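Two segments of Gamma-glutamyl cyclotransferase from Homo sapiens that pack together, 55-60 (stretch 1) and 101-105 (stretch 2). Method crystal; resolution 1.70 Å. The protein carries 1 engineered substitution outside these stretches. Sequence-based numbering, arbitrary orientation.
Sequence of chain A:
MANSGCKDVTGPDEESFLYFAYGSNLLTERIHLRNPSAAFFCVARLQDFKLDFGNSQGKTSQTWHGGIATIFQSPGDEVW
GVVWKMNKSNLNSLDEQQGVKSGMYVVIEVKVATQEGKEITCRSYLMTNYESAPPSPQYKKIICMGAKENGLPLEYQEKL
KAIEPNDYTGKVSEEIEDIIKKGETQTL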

# COMPACT_ATOMS: atom_id res chain seq x y z
N ASN A 55 2.93 13.84 8.12
CA ASN A 55 1.88 13.78 9.13
C ASN A 55 0.71 13.04 8.51
O ASN A 55 -0.01 13.57 7.66
CB ASN A 55 1.48 15.21 9.51
CG ASN A 55 2.61 15.96 10.20
OD1 ASN A 55 3.45 15.36 10.87
ND2 ASN A 55 2.66 17.29 10.01
N SER A 56 0.54 11.78 8.93
CA SER A 56 -0.50 10.95 8.32
C SER A 56 -1.86 11.47 8.75
O SER A 56 -2.06 11.80 9.92
CB SER A 56 -0.32 9.48 8.73
OG SER A 56 -1.02 8.63 7.83
N GLN A 57 -2.79 11.56 7.80
CA GLN A 57 -4.14 12.09 8.10
C GLN A 57 -4.05 13.52 8.68
O GLN A 57 -4.94 13.95 9.42
CB GLN A 57 -4.91 11.14 9.03
CG GLN A 57 -5.08 9.70 8.53
CD GLN A 57 -5.94 9.62 7.27
OE1 GLN A 57 -6.74 10.52 6.99
NE2 GLN A 57 -5.78 8.54 6.52
N GLY A 58 -2.97 14.22 8.35
CA GLY A 58 -2.73 15.59 8.82
C GLY A 58 -2.37 15.69 10.30
O GLY A 58 -2.33 16.79 10.87
N LYS A 59 -2.10 14.57 10.94
CA LYS A 59 -1.90 14.57 12.40
C LYS A 59 -0.42 14.49 12.71
O LYS A 59 0.30 13.69 12.12
CB LYS A 59 -2.62 13.38 13.06
CG LYS A 59 -4.12 13.33 12.83
CD LYS A 59 -4.70 12.14 13.59
CE LYS A 59 -6.21 12.14 13.48
NZ LYS A 59 -6.79 11.10 14.38
N THR A 60 0.04 15.33 13.63
CA THR A 60 1.43 15.26 14.08
C THR A 60 1.60 14.21 15.17
O THR A 60 0.94 14.26 16.22
CB THR A 60 1.91 16.62 14.61
OG1 THR A 60 1.85 17.56 13.54
CG2 THR A 60 3.35 16.54 15.15
N LYS A 101 -5.64 0.66 11.72
CA LYS A 101 -7.09 0.87 11.89
C LYS A 101 -7.52 2.33 11.96
O LYS A 101 -8.69 2.64 11.67
CB LYS A 101 -7.60 0.08 13.09
CG LYS A 101 -7.67 -1.42 12.81
CD LYS A 101 -8.25 -2.16 14.01
CE LYS A 101 -8.03 -3.66 13.94
NZ LYS A 101 -8.14 -4.24 15.33
N SER A 102 -6.60 3.23 12.31
CA SER A 102 -6.91 4.67 12.31
C SER A 102 -6.47 5.35 11.01
O SER A 102 -6.52 6.58 10.88
CB SER A 102 -6.34 5.36 13.56
OG SER A 102 -4.93 5.39 13.54
N GLY A 103 -6.02 4.54 10.05
CA GLY A 103 -5.72 5.06 8.72
C GLY A 103 -4.32 5.63 8.60
O GLY A 103 -4.04 6.36 7.63
N MET A 104 -3.45 5.31 9.56
CA MET A 104 -2.12 5.94 9.57
C MET A 104 -1.18 5.35 8.50
O MET A 104 -0.48 6.09 7.80
CB MET A 104 -1.49 5.97 10.98
CG MET A 104 -2.36 6.75 12.00
SD MET A 104 -2.75 8.50 11.57
CE MET A 104 -1.32 9.34 12.27
N TYR A 105 -1.17 4.02 8.42
CA TYR A 105 -0.42 3.28 7.42
C TYR A 105 -1.31 2.17 6.88
O TYR A 105 -2.26 1.73 7.55
CB TYR A 105 0.81 2.62 8.04
CG TYR A 105 1.95 3.56 8.43
CD1 TYR A 105 1.95 4.20 9.67
CD2 TYR A 105 3.02 3.79 7.58
CE1 TYR A 105 3.00 5.04 10.05
CE2 TYR A 105 4.09 4.63 7.94
CZ TYR A 105 4.06 5.26 9.18
OH TYR A 105 5.09 6.07 9.55
O HOH W 1 -2.25 7.39 5.52
O HOH W 2 -4.88 8.68 14.49

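The two segments meet over a small area, 259 Å² summed over both sides, and are joined by side chains of stretch 1 that bond to backbone carbonyls of stretch 2. No backbone-to-backbone hydrogen bond crosses between them; the nearest CA atoms, those of S56 and M104, lie 5.4 Å apart.

Stretch 1 leaves a strand at S56 and reverses through two overlapping turns. A type II turn from N55 to G58 is closed by G58 N to N55 O at 3.1 Å, and a type I' turn from S56 to K59 by K59 N to S56 O at 3.0 Å. These bonds satisfy two amides and two carbonyls within the stretch. Q57 and G58 both have positive phi, 58° and 72°, as the type I' turn requires, and the CA-to-CB bonds of S56, Q57 and K59 all point toward stretch 2.

Two direct hydrogen bonds exploit this arrangement. S56, with chi1 in the t well, donates from OG to M104 O at 2.6 Å, a short contact. Q57 donates from NE2 to G103 O at 3.0 Å, and its N-H...O angle of 169° is nearly linear; NE2 is also hydrogen-bonded elsewhere in the structure. Consecutive residues thus engage consecutive carbonyls.

Water 1 reinforces the pair. It donates to S56 OG at 2.9 Å, so that this hydroxyl gives its proton to M104 O while accepting from solvent. The same water lies within donating geometry of G103 O at 3.0 Å, although it has more acceptors in reach than protons.

G103 has a backbone suited to glycine, with phi/psi of 85°/16°: a CB would be jammed against the carbonyl O of S102. An ideal CB would also sit 3.2 Å from Q57 NE2, crowding the very amide that bonds to G103 O.

The apolar part of the contact belongs to M104, which has the largest covered area, 86 Å². Its CA-to-CB bond points sideways, but with all three chi angles in m wells its end comes nearer to stretch 1. M104 CE lies 3.7 Å from S56 CB and 4.3 Å from K59 CB, while M104 SD is 4.0 Å from Q57 CG. These are van der Waals contacts beside the polar pairings.

At the exposed margin, the extended K59 side chain donates from NZ to water 2 at 3.1 Å. That water reaches S102 OG through a weak 3.4 Å hydrogen bond, making a tenuous solvent bridge between the stretches.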